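PDB 3FTJ: macrolide export ATP-binding/permease protein MacB from Actinobacillus actinomycetemcomitans, which probably acts as the ATP-driven ABC transporter of the MacAB-TdeA efflux system, exporting macrolides, and is represented here by its periplasmic region. Local coordinates for residues Gly12-Thr17 and Val178-Asp183; Met16-Gly21 and Phe206-Ser211; Thr53-Ser58 and Ile173-Val178; Asn73-Gly78 and Asn155-Tyr160; Glu85-Lys90 and Gly139-Gln144. One frame throughout, in Å; residues are numbered along the deposited sequence.

Contact 1. Residues Gly12-Thr17 and Val178-Asp183; sequences GTNTMT and VKISDD
D182 OD2 is the best-held polar atom, gripped by two donors: K179 NZ, in a salt bridge of 2.9 Å on the syn lone pair, and Q50 NE2 of strand 49-64. The ladder behind it is backbone. V178 N donates to M16 O at 2.8 Å, nearly along the C=O axis, and V178 O receives M16 N at 3.1 Å, in the carbonyl plane. The same V178 O is approached by T15 CA at 3.3 Å, a CA-H...O contact. M16 and V178 are thus an antiparallel hydrogen-bonded pair, T15 and K179 the adjoining non-hydrogen-bonded one. One step further, I180 N reaches N14 O at 2.7 Å with an N-H...O angle of 167°, so the ladder runs past strand 15-17 into the turn before it. On the face of M16 and V178, V178 CG2 sits in the crowded position between its own N and carbonyl carbon and meets M16 CB at 4.0 Å. M16, extended beyond CG, carries CE to 4.2 Å from I180 CG1. On the face of T15 and K179, the lysine chain bends at chi2 (-72°), crosses obliquely over T15 CG2 and brings NZ beside N14 CB. Two donors on one carboxylate oxygen would be expected to favour ionised D182, so these two inner strands of the sheet have an apolar face (M16, V178, I180) toward helix 186-201 and a charged one where K179 reaches D182.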
# COMPACT_ATOMS: atom_id res chain seq x y z
N GLY A 12 -6.14 10.24 -6.84
CA GLY A 12 -4.79 10.60 -7.26
C GLY A 12 -4.57 12.10 -7.35
O GLY A 12 -3.64 12.56 -8.02
N THR A 13 -5.41 12.86 -6.67
CA THR A 13 -5.30 14.31 -6.68
C THR A 13 -4.04 14.77 -5.93
O THR A 13 -3.10 15.28 -6.54
CB THR A 13 -6.56 15.00 -6.12
OG1 THR A 13 -6.96 14.35 -4.90
CG2 THR A 13 -7.70 14.90 -7.12
N ASN A 14 -4.03 14.59 -4.61
CA ASN A 14 -2.86 14.95 -3.81
C ASN A 14 -2.00 13.74 -3.44
O ASN A 14 -1.07 13.86 -2.63
CB ASN A 14 -3.28 15.72 -2.56
CG ASN A 14 -3.36 17.23 -2.80
OD1 ASN A 14 -2.53 17.80 -3.51
ND2 ASN A 14 -4.35 17.87 -2.19
N THR A 15 -2.30 12.59 -4.02
CA THR A 15 -1.51 11.39 -3.81
C THR A 15 -0.97 10.83 -5.12
O THR A 15 -1.62 10.92 -6.16
CB THR A 15 -2.32 10.29 -3.12
OG1 THR A 15 -3.36 9.85 -4.00
CG2 THR A 15 -2.94 10.81 -1.83
N MET A 16 0.22 10.25 -5.06
CA MET A 16 0.80 9.57 -6.21
C MET A 16 1.34 8.24 -5.74
O MET A 16 1.88 8.16 -4.64
CB MET A 16 1.95 10.39 -6.79
CG MET A 16 1.54 11.77 -7.23
SD MET A 16 2.94 12.70 -7.86
CE MET A 16 2.11 14.25 -8.24
N THR A 17 1.20 7.22 -6.57
CA THR A 17 1.72 5.89 -6.25
C THR A 17 2.81 5.52 -7.24
O THR A 17 2.60 5.56 -8.46
CB THR A 17 0.61 4.82 -6.27
OG1 THR A 17 -0.45 5.20 -5.38
CG2 THR A 17 1.15 3.44 -5.86
N VAL A 178 2.85 8.32 -1.99
CA VAL A 178 3.25 9.56 -1.33
C VAL A 178 2.05 10.50 -1.27
O VAL A 178 1.25 10.56 -2.20
CB VAL A 178 4.43 10.27 -2.05
CG1 VAL A 178 5.60 9.32 -2.26
CG2 VAL A 178 3.98 10.84 -3.37
N LYS A 179 1.93 11.22 -0.16
CA LYS A 179 0.93 12.27 -0.04
C LYS A 179 1.66 13.58 -0.27
O LYS A 179 2.63 13.89 0.43
CB LYS A 179 0.29 12.27 1.34
CG LYS A 179 -1.18 12.67 1.37
CD LYS A 179 -1.39 14.15 1.11
CE LYS A 179 -2.83 14.56 1.41
NZ LYS A 179 -3.08 16.02 1.23
N ILE A 180 1.21 14.33 -1.27
CA ILE A 180 1.84 15.58 -1.67
C ILE A 180 1.41 16.72 -0.74
O ILE A 180 0.26 16.78 -0.31
CB ILE A 180 1.49 15.91 -3.14
CG1 ILE A 180 2.29 15.02 -4.08
CG2 ILE A 180 1.77 17.35 -3.46
CD1 ILE A 180 3.78 15.10 -3.86
N SER A 181 2.35 17.61 -0.43
CA SER A 181 2.04 18.81 0.35
C SER A 181 0.84 19.53 -0.28
O SER A 181 0.75 19.66 -1.50
CB SER A 181 3.24 19.77 0.41
OG SER A 181 4.34 19.18 1.10
N ASP A 182 -0.07 19.98 0.57
CA ASP A 182 -1.28 20.65 0.11
C ASP A 182 -0.98 21.87 -0.76
O ASP A 182 -1.71 22.16 -1.70
CB ASP A 182 -2.15 21.05 1.31
CG ASP A 182 -2.37 19.91 2.30
OD1 ASP A 182 -2.71 20.20 3.47
OD2 ASP A 182 -2.20 18.73 1.91
N ASP A 183 0.12 22.56 -0.46
CA ASP A 183 0.41 23.83 -1.13
C ASP A 183 1.45 23.75 -2.25
O ASP A 183 2.09 24.75 -2.57
CB ASP A 183 0.83 24.89 -0.10
CG ASP A 183 2.03 24.47 0.73
OD1 ASP A 183 2.91 23.77 0.19
OD2 ASP A 183 2.10 24.85 1.92

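Contact 2. Residues Met16-Gly21 and Phe206-Ser211; sequences MTIFNG and FFIMNS
Strand 206-209 pairs antiparallel with strand 15-20, the axes of their short segments 4.6 Å apart. Two hydrogen-bonded pairs, T17 with M209 and F19 with F207, each make two backbone bonds; the straightest, F19 N to F207 O, has an N-H...O angle of 172° and runs nearly along the C=O axis. On the face of F19, F207 and M209, F207 has CG between its backbone N and carbonyl carbon (chi1 60°), which swings the ring across the neighbouring strand. F19 CB then lies over one face of the F207 ring, 3.7 Å from its centroid, a CH-pi contact. The two ring planes are almost parallel, but the offset is so large that little of one ring lies over the other, while G21 O meets the F207 edge in plane, 3.3 Å from CD2. M209 CG, anti to the carbonyl carbon (chi1 -62°), lies 3.3 Å from F19 CE2. The pairing puts this strand beside 15-20, across from 175-180, in the mixed sheet of the MacB periplasmic region, and the sheet's other face turns to helix 186-201. There I18 and I208 lie side by side, CG1 to CG1 at 4.2 Å, and I18 CG2 rests 3.9 Å from F206 CD1. At the end of the ladder N210 is the N-cap of helix 211-219, its OD1 receiving T213 N. Its ND2 bonds E190 OE1 and makes a weak hydrogen bond to M16 SD at 3.5 Å, alongside the extended methionine chain.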
# COMPACT_ATOMS: atom_id res chain seq x y z
N MET A 16 0.22 10.25 -5.06
CA MET A 16 0.80 9.57 -6.21
C MET A 16 1.34 8.24 -5.74
O MET A 16 1.88 8.16 -4.64
CB MET A 16 1.95 10.39 -6.79
CG MET A 16 1.54 11.77 -7.23
SD MET A 16 2.94 12.70 -7.86
CE MET A 16 2.11 14.25 -8.24
N THR A 17 1.20 7.22 -6.57
CA THR A 17 1.72 5.89 -6.25
C THR A 17 2.81 5.52 -7.24
O THR A 17 2.60 5.56 -8.46
CB THR A 17 0.61 4.82 -6.27
OG1 THR A 17 -0.45 5.20 -5.38
CG2 THR A 17 1.15 3.44 -5.86
N ILE A 18 3.98 5.19 -6.72
CA ILE A 18 5.11 4.80 -7.54
C ILE A 18 5.21 3.27 -7.61
O ILE A 18 5.21 2.60 -6.57
CB ILE A 18 6.40 5.39 -6.97
CG1 ILE A 18 6.21 6.89 -6.71
CG2 ILE A 18 7.56 5.16 -7.93
CD1 ILE A 18 6.95 7.40 -5.52
N PHE A 19 5.30 2.74 -8.82
CA PHE A 19 5.32 1.30 -9.07
C PHE A 19 6.60 0.88 -9.79
O PHE A 19 7.15 1.64 -10.58
CB PHE A 19 4.15 0.90 -9.97
CG PHE A 19 2.81 0.99 -9.31
CD1 PHE A 19 2.33 -0.05 -8.55
CD2 PHE A 19 2.02 2.11 -9.48
CE1 PHE A 19 1.10 0.02 -7.94
CE2 PHE A 19 0.78 2.18 -8.88
CZ PHE A 19 0.32 1.14 -8.12
N ASN A 20 7.05 -0.35 -9.54
CA ASN A 20 8.14 -0.93 -10.31
C ASN A 20 7.74 -1.12 -11.76
O ASN A 20 6.58 -1.40 -12.06
CB ASN A 20 8.54 -2.29 -9.73
CG ASN A 20 9.01 -2.19 -8.30
OD1 ASN A 20 8.43 -2.78 -7.40
ND2 ASN A 20 10.06 -1.41 -8.09
N GLY A 21 8.70 -0.97 -12.67
CA GLY A 21 8.46 -1.28 -14.07
C GLY A 21 8.15 -0.07 -14.92
O GLY A 21 8.44 1.07 -14.54
N PHE A 206 10.64 2.76 -13.01
CA PHE A 206 9.44 2.87 -12.17
C PHE A 206 8.49 3.77 -12.93
O PHE A 206 8.89 4.43 -13.88
CB PHE A 206 9.79 3.53 -10.84
CG PHE A 206 10.41 4.89 -10.99
CD1 PHE A 206 9.62 6.03 -11.09
CD2 PHE A 206 11.79 5.03 -11.06
CE1 PHE A 206 10.19 7.29 -11.24
CE2 PHE A 206 12.37 6.28 -11.22
CZ PHE A 206 11.57 7.42 -11.31
N PHE A 207 7.24 3.80 -12.51
CA PHE A 207 6.29 4.74 -13.10
C PHE A 207 5.37 5.26 -12.02
O PHE A 207 5.22 4.64 -10.96
CB PHE A 207 5.51 4.11 -14.25
CG PHE A 207 4.70 2.90 -13.87
CD1 PHE A 207 3.32 3.00 -13.72
CD2 PHE A 207 5.30 1.67 -13.67
CE1 PHE A 207 2.57 1.89 -13.38
CE2 PHE A 207 4.55 0.55 -13.33
CZ PHE A 207 3.18 0.66 -13.18
N ILE A 208 4.76 6.41 -12.28
CA ILE A 208 3.95 7.09 -11.28
C ILE A 208 2.49 7.14 -11.71
O ILE A 208 2.19 7.44 -12.87
CB ILE A 208 4.48 8.51 -11.01
CG1 ILE A 208 5.94 8.44 -10.56
CG2 ILE A 208 3.62 9.22 -9.97
CD1 ILE A 208 6.47 9.74 -9.99
N MET A 209 1.60 6.80 -10.79
CA MET A 209 0.17 6.83 -11.02
C MET A 209 -0.43 7.95 -10.19
O MET A 209 -0.23 8.01 -8.98
CB MET A 209 -0.48 5.52 -10.58
CG MET A 209 -0.02 4.28 -11.30
SD MET A 209 -1.02 3.94 -12.76
CE MET A 209 0.06 4.54 -14.06
N ASN A 210 -1.17 8.83 -10.85
CA ASN A 210 -1.89 9.90 -10.17
C ASN A 210 -3.04 10.40 -11.04
O ASN A 210 -3.33 9.82 -12.09
CB ASN A 210 -0.95 11.05 -9.80
CG ASN A 210 -0.14 11.53 -10.98
OD1 ASN A 210 -0.53 11.36 -12.13
ND2 ASN A 210 1.01 12.14 -10.69
N SER A 211 -3.69 11.47 -10.60
CA SER A 211 -4.77 12.08 -11.37
C SER A 211 -4.35 12.36 -12.81
O SER A 211 -5.05 12.00 -13.76
CB SER A 211 -5.24 13.37 -10.70
OG SER A 211 -6.43 13.84 -11.30

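Contact 3. Residues Thr53-Ser58 and Ile173-Val178; sequences TPNTSS and IGSITV
Five backbone hydrogen bonds form the first shell between these antiparallel segments. T53 and T177 exchange two: T53 N reaches T177 O at 2.8 Å in the carbonyl plane, whereas T177 N meets T53 O from 26° above it. At N55 the ladder changes. N55 O is gripped by two amides, S175 N at 3.0 Å and G174 N at 2.9 Å, both in the carbonyl plane, while N55 N gives only a weak bond to S175 O. The forked acceptance comes just before strand 175-180 begins, at G174, whose phi/psi of -85/-34° makes the pattern resemble a classic beta bulge. Around this backbone the side chains meet lightly. I173, its CG1 between the backbone N and the carbonyl carbon, sends CD1 to within 3.9 Å of P54 CB, on the face of P54 and I176. On the face of T53, N55, S175 and T177, N55 CB rests 3.6 Å from S175 OG. A water bridges T53 OG1 and T177 O, donating to the carbonyl over 3.1 Å; further out, T177 OG1 is hydrogen-bonded to T17 OG1. Strand 175-180 thus lies between strands 15-20 and 49-64, and 49-64 passes the sheet on to 67-77. L35 packs against I173 and I176, and helix 81-85 covers the other face, with Y81 on T53 and N55 and V84 on T177.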
# COMPACT_ATOMS: atom_id res chain seq x y z
N THR A 53 4.08 5.90 2.15
CA THR A 53 3.62 4.57 2.53
C THR A 53 4.18 3.48 1.62
O THR A 53 3.79 3.38 0.46
CB THR A 53 2.09 4.50 2.47
OG1 THR A 53 1.55 5.50 3.33
CG2 THR A 53 1.60 3.13 2.90
N PRO A 54 5.11 2.68 2.14
CA PRO A 54 5.66 1.54 1.40
C PRO A 54 4.59 0.46 1.27
O PRO A 54 3.71 0.39 2.12
CB PRO A 54 6.80 1.05 2.29
CG PRO A 54 7.06 2.17 3.27
CD PRO A 54 5.75 2.85 3.46
N ASN A 55 4.64 -0.36 0.22
CA ASN A 55 3.65 -1.41 0.04
C ASN A 55 4.25 -2.64 -0.62
O ASN A 55 4.71 -2.58 -1.76
CB ASN A 55 2.45 -0.90 -0.78
CG ASN A 55 1.32 -1.94 -0.91
OD1 ASN A 55 1.56 -3.13 -1.11
ND2 ASN A 55 0.08 -1.46 -0.83
N THR A 56 4.27 -3.75 0.11
CA THR A 56 4.59 -5.04 -0.47
C THR A 56 3.46 -5.98 -0.07
O THR A 56 2.71 -5.69 0.85
CB THR A 56 5.91 -5.57 0.06
OG1 THR A 56 6.24 -6.79 -0.61
CG2 THR A 56 5.81 -5.83 1.55
N SER A 57 3.32 -7.10 -0.76
CA SER A 57 2.33 -8.08 -0.34
C SER A 57 2.69 -9.48 -0.80
O SER A 57 3.62 -9.68 -1.59
CB SER A 57 0.93 -7.71 -0.85
OG SER A 57 0.87 -7.78 -2.26
N SER A 58 1.92 -10.43 -0.28
CA SER A 58 2.07 -11.84 -0.57
C SER A 58 0.69 -12.46 -0.47
O SER A 58 -0.16 -11.97 0.27
CB SER A 58 3.01 -12.49 0.45
OG SER A 58 3.39 -13.80 0.06
N ILE A 173 10.24 -3.45 -2.30
CA ILE A 173 8.78 -3.37 -2.21
C ILE A 173 8.10 -3.20 -3.57
O ILE A 173 8.76 -2.94 -4.58
CB ILE A 173 8.37 -2.20 -1.30
CG1 ILE A 173 9.01 -0.90 -1.81
CG2 ILE A 173 8.76 -2.49 0.14
CD1 ILE A 173 8.83 0.26 -0.89
N GLY A 174 6.78 -3.35 -3.58
CA GLY A 174 6.01 -3.33 -4.80
C GLY A 174 5.64 -1.94 -5.26
O GLY A 174 5.57 -1.67 -6.47
N SER A 175 5.40 -1.05 -4.30
CA SER A 175 5.08 0.35 -4.60
C SER A 175 5.23 1.26 -3.38
O SER A 175 5.39 0.80 -2.24
CB SER A 175 3.66 0.47 -5.16
OG SER A 175 2.68 0.13 -4.20
N ILE A 176 5.18 2.56 -3.63
CA ILE A 176 5.24 3.58 -2.60
C ILE A 176 4.19 4.63 -2.90
O ILE A 176 4.19 5.23 -3.98
CB ILE A 176 6.62 4.30 -2.62
CG1 ILE A 176 7.75 3.32 -2.31
CG2 ILE A 176 6.63 5.47 -1.64
CD1 ILE A 176 9.14 3.86 -2.68
N THR A 177 3.28 4.87 -1.97
CA THR A 177 2.33 5.95 -2.16
C THR A 177 2.77 7.16 -1.33
O THR A 177 3.04 7.04 -0.14
CB THR A 177 0.90 5.54 -1.78
OG1 THR A 177 0.51 4.41 -2.57
CG2 THR A 177 -0.06 6.69 -2.04
N VAL A 178 2.85 8.32 -1.99
CA VAL A 178 3.25 9.56 -1.33
C VAL A 178 2.05 10.50 -1.27
O VAL A 178 1.25 10.56 -2.20
CB VAL A 178 4.43 10.27 -2.05
CG1 VAL A 178 5.60 9.32 -2.26
CG2 VAL A 178 3.98 10.84 -3.37
O HOH W 1 1.27 8.19 2.07

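Contact 4. Residues Asn73-Gly78 and Asn155-Tyr160; sequences NLYGIG and NLYSPY
Y75 and I77 bury the most surface here. Y75 is held at both backbone polar atoms, its N giving to L156 O at 2.8 Å with an N-H...O angle of 178° and its O receiving S158 N. With CG beside the backbone N, its ring runs alongside that of Y157, pointing the same way. The planes differ by 20°, yet the sideward shift is large enough that neither ring covers much of the other; Y75 CD2 touches Y157 CE1 at 3.6 Å, and N155 OD1 lies in plane at the Y75 edge, 3.5 Å from CE2. In I77, CG1 sits in the crowded position, and the turn at chi2 brings CD1 3.4 Å from S158 O, the carbonyl that accepts I77 N. On the opposite face L74 CD1 fits between L156 CB and S158 CB, 3.9 and 3.8 Å away, under helix 160-168. The last bond, Y160 N to I77 O, comes from 40° above the carbonyl plane as the chain turns into that helix. Bonds that step alternately to the residues flanking each partner, with segments running the same way, are the signature of parallel pairing, here joining strands 67-77 and 155-159 of the mixed sheet.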
# COMPACT_ATOMS: atom_id res chain seq x y z
N ASN A 73 -4.52 -12.23 0.96
CA ASN A 73 -3.49 -11.25 0.67
C ASN A 73 -3.03 -10.52 1.91
O ASN A 73 -3.80 -9.78 2.52
CB ASN A 73 -4.00 -10.24 -0.34
CG ASN A 73 -4.43 -10.90 -1.62
OD1 ASN A 73 -3.63 -11.57 -2.27
ND2 ASN A 73 -5.69 -10.72 -2.00
N LEU A 74 -1.78 -10.74 2.29
CA LEU A 74 -1.16 -9.98 3.36
C LEU A 74 -0.38 -8.83 2.76
O LEU A 74 0.55 -9.04 1.98
CB LEU A 74 -0.22 -10.85 4.19
CG LEU A 74 0.48 -10.20 5.39
CD1 LEU A 74 -0.52 -9.72 6.45
CD2 LEU A 74 1.47 -11.19 6.00
N TYR A 75 -0.77 -7.61 3.12
CA TYR A 75 -0.06 -6.41 2.73
C TYR A 75 0.84 -5.96 3.86
O TYR A 75 0.43 -5.96 5.02
CB TYR A 75 -1.04 -5.30 2.40
CG TYR A 75 -1.85 -5.55 1.16
CD1 TYR A 75 -1.35 -5.22 -0.10
CD2 TYR A 75 -3.11 -6.13 1.24
CE1 TYR A 75 -2.09 -5.46 -1.24
CE2 TYR A 75 -3.86 -6.37 0.10
CZ TYR A 75 -3.34 -6.03 -1.14
OH TYR A 75 -4.09 -6.27 -2.27
N GLY A 76 2.08 -5.62 3.51
CA GLY A 76 2.99 -5.00 4.45
C GLY A 76 3.04 -3.55 4.06
O GLY A 76 3.63 -3.21 3.03
N ILE A 77 2.40 -2.70 4.84
CA ILE A 77 2.24 -1.29 4.46
C ILE A 77 2.64 -0.31 5.57
O ILE A 77 2.93 -0.73 6.69
CB ILE A 77 0.78 -0.99 3.98
CG1 ILE A 77 -0.27 -1.63 4.90
CG2 ILE A 77 0.57 -1.49 2.57
CD1 ILE A 77 -0.24 -1.17 6.35
N GLY A 78 2.68 0.98 5.24
CA GLY A 78 3.02 1.99 6.22
C GLY A 78 1.87 2.45 7.09
O GLY A 78 0.70 2.25 6.76
N ASN A 155 -8.28 -9.37 2.45
CA ASN A 155 -7.18 -8.46 2.60
C ASN A 155 -6.81 -8.32 4.07
O ASN A 155 -7.67 -8.07 4.91
CB ASN A 155 -7.55 -7.10 2.01
CG ASN A 155 -7.89 -7.19 0.53
OD1 ASN A 155 -7.10 -7.67 -0.28
ND2 ASN A 155 -9.09 -6.73 0.17
N LEU A 156 -5.53 -8.53 4.37
CA LEU A 156 -5.00 -8.26 5.70
C LEU A 156 -3.88 -7.23 5.61
O LEU A 156 -3.06 -7.28 4.69
CB LEU A 156 -4.46 -9.53 6.36
CG LEU A 156 -5.24 -10.85 6.33
CD1 LEU A 156 -4.99 -11.59 7.63
CD2 LEU A 156 -6.72 -10.66 6.15
N TYR A 157 -3.83 -6.30 6.57
CA TYR A 157 -2.84 -5.23 6.55
C TYR A 157 -1.94 -5.27 7.78
O TYR A 157 -2.42 -5.24 8.91
CB TYR A 157 -3.52 -3.87 6.45
CG TYR A 157 -4.48 -3.78 5.28
CD1 TYR A 157 -4.02 -3.57 4.00
CD2 TYR A 157 -5.84 -3.91 5.48
CE1 TYR A 157 -4.88 -3.49 2.93
CE2 TYR A 157 -6.72 -3.83 4.41
CZ TYR A 157 -6.23 -3.62 3.14
OH TYR A 157 -7.10 -3.53 2.08
N SER A 158 -0.64 -5.30 7.54
CA SER A 158 0.35 -5.46 8.59
C SER A 158 1.48 -4.47 8.31
O SER A 158 1.58 -3.96 7.20
CB SER A 158 0.86 -6.91 8.56
OG SER A 158 1.58 -7.26 9.72
N PRO A 159 2.32 -4.17 9.31
CA PRO A 159 3.39 -3.20 9.03
C PRO A 159 4.35 -3.72 7.97
O PRO A 159 4.69 -4.91 8.01
CB PRO A 159 4.12 -3.08 10.38
CG PRO A 159 3.11 -3.50 11.41
CD PRO A 159 2.31 -4.58 10.73
N TYR A 160 4.77 -2.85 7.05
CA TYR A 160 5.72 -3.24 6.02
C TYR A 160 6.96 -3.89 6.63
O TYR A 160 7.54 -4.80 6.04
CB TYR A 160 6.13 -2.04 5.14
CG TYR A 160 6.98 -0.98 5.84
CD1 TYR A 160 8.33 -1.17 6.06
CD2 TYR A 160 6.40 0.21 6.30
CE1 TYR A 160 9.11 -0.20 6.72
CE2 TYR A 160 7.16 1.18 6.95
CZ TYR A 160 8.51 0.97 7.16
OH TYR A 160 9.27 1.93 7.80

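Contact 5. Residues Glu85-Lys90 and Gly139-Gln144; sequences EGLKLK and GVVSDQ
Antiparallel beta pairing begins here just after a Schellman motif: G86, at positive phi (68°), ends helix 81-85, and the chain then runs into the short strand 89-90 beside the end of strand 133-141. The firm part centres on S142 and V140. S142 grips K88 at both backbone polar atoms: with OG between its own N and carbonyl carbon (chi1 63°), OG accepts K88 N at 2.9 Å, while S142 N donates to K88 O in the carbonyl plane. One step on, K90 N reaches V140 O at 2.8 Å. The hydrocarbon core is small, L87 CD2 meeting V141 CG2 at 3.9 Å with Y81 and F82 of the helix packed nearby. L87 CG also lies 3.4 Å from S142 O, a buried carbonyl with no hydrogen-bond partner in the model. The outer side is looser. K88 and K90 fold over S142, and their NZ atoms stand 2.8 Å apart, two donors with no bond between them; such closeness would probably disfavour both being protonated at once. A water donates to G86 O and to D143 O, bridging where the backbones separate. At the far end Q144, bent at chi2, crosses L87 at about a right angle. Its NE2 donates to E85 OE2 over 3.0 Å, meeting that oxygen from 51° above the carboxylate plane.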
# COMPACT_ATOMS: atom_id res chain seq x y z
N GLU A 85 -5.60 5.75 1.63
CA GLU A 85 -6.43 4.90 0.79
C GLU A 85 -7.91 5.08 1.10
O GLU A 85 -8.77 4.50 0.42
CB GLU A 85 -6.03 3.43 0.95
CG GLU A 85 -4.65 3.11 0.39
CD GLU A 85 -4.66 2.99 -1.12
OE1 GLU A 85 -3.57 3.08 -1.72
OE2 GLU A 85 -5.75 2.81 -1.71
N GLY A 86 -8.20 5.87 2.12
CA GLY A 86 -9.57 6.11 2.54
C GLY A 86 -10.28 4.91 3.13
O GLY A 86 -11.47 4.69 2.87
N LEU A 87 -9.57 4.12 3.93
CA LEU A 87 -10.18 2.99 4.61
C LEU A 87 -10.53 3.45 6.02
O LEU A 87 -9.64 3.86 6.77
CB LEU A 87 -9.23 1.79 4.66
CG LEU A 87 -8.98 1.00 3.37
CD1 LEU A 87 -8.51 1.94 2.29
CD2 LEU A 87 -7.96 -0.10 3.57
N LYS A 88 -11.81 3.40 6.36
CA LYS A 88 -12.29 3.90 7.65
C LYS A 88 -12.14 2.85 8.76
O LYS A 88 -12.58 1.72 8.60
CB LYS A 88 -13.77 4.30 7.56
CG LYS A 88 -14.09 5.31 6.45
CD LYS A 88 -15.55 5.77 6.51
CE LYS A 88 -16.45 5.06 5.49
NZ LYS A 88 -16.66 3.61 5.78
N LEU A 89 -11.53 3.23 9.88
CA LEU A 89 -11.49 2.34 11.03
C LEU A 89 -12.93 2.05 11.48
O LEU A 89 -13.70 2.98 11.71
CB LEU A 89 -10.69 2.95 12.18
CG LEU A 89 -10.61 2.15 13.49
CD1 LEU A 89 -9.96 0.79 13.29
CD2 LEU A 89 -9.86 2.92 14.56
N LYS A 90 -13.27 0.78 11.59
CA LYS A 90 -14.62 0.37 11.98
C LYS A 90 -14.62 -0.23 13.38
O LYS A 90 -15.66 -0.25 14.04
CB LYS A 90 -15.19 -0.66 11.00
CG LYS A 90 -15.48 -0.10 9.61
CD LYS A 90 -16.41 1.11 9.70
CE LYS A 90 -16.52 1.83 8.36
NZ LYS A 90 -17.26 3.12 8.49
N GLY A 139 -7.60 -4.74 14.66
CA GLY A 139 -8.63 -3.85 14.17
C GLY A 139 -9.23 -4.28 12.84
O GLY A 139 -8.84 -5.30 12.26
N VAL A 140 -10.19 -3.47 12.38
CA VAL A 140 -10.93 -3.73 11.15
C VAL A 140 -11.21 -2.41 10.45
O VAL A 140 -11.60 -1.44 11.10
CB VAL A 140 -12.29 -4.40 11.45
CG1 VAL A 140 -13.05 -4.69 10.17
CG2 VAL A 140 -12.09 -5.67 12.25
N VAL A 141 -11.00 -2.37 9.14
CA VAL A 141 -11.30 -1.17 8.35
C VAL A 141 -12.31 -1.48 7.26
O VAL A 141 -12.55 -2.64 6.93
CB VAL A 141 -10.03 -0.60 7.68
CG1 VAL A 141 -9.09 -0.01 8.72
CG2 VAL A 141 -9.33 -1.67 6.85
N SER A 142 -12.93 -0.44 6.71
CA SER A 142 -13.80 -0.62 5.55
C SER A 142 -12.93 -1.05 4.38
O SER A 142 -11.72 -0.83 4.39
CB SER A 142 -14.52 0.69 5.22
OG SER A 142 -13.58 1.69 4.87
N ASP A 143 -13.52 -1.68 3.37
CA ASP A 143 -12.71 -2.21 2.27
C ASP A 143 -12.59 -1.29 1.06
O ASP A 143 -13.24 -0.24 0.99
CB ASP A 143 -13.18 -3.60 1.85
CG ASP A 143 -14.66 -3.80 2.05
OD1 ASP A 143 -15.43 -2.85 1.78
OD2 ASP A 143 -15.05 -4.91 2.46
N GLN A 144 -11.75 -1.69 0.12
CA GLN A 144 -11.49 -0.92 -1.08
C GLN A 144 -12.72 -0.83 -1.98
O GLN A 144 -13.09 -1.81 -2.64
CB GLN A 144 -10.32 -1.52 -1.86
CG GLN A 144 -8.97 -1.41 -1.16
CD GLN A 144 -8.56 0.03 -0.92
OE1 GLN A 144 -9.37 0.86 -0.51
NE2 GLN A 144 -7.29 0.34 -1.16
O HOH W 2 -13.00 2.29 1.46

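From the N terminus, strand 15-20 takes part first: contacts 1 and 2 share their start on it and reach strands 175-180 and 206-209, which flank it. Contact 2 closes the longest loop, because 206-209 comes later in the chain than 175-180. Inside both loops lies contact 3, where strand 49-64 meets 175-180; its centre is about 11 Å from that of contact 2. Contact 4 lies within contact 3's loop, and the two touch through T56 O and G76 N, joining strand 67-77 to 49-64. Innermost, contact 5 pairs 89-90 with 133-141 inside contact 4's loop, meeting it where Y157 OH packs on L87 CD2. Every contact reaches the same mixed sheet.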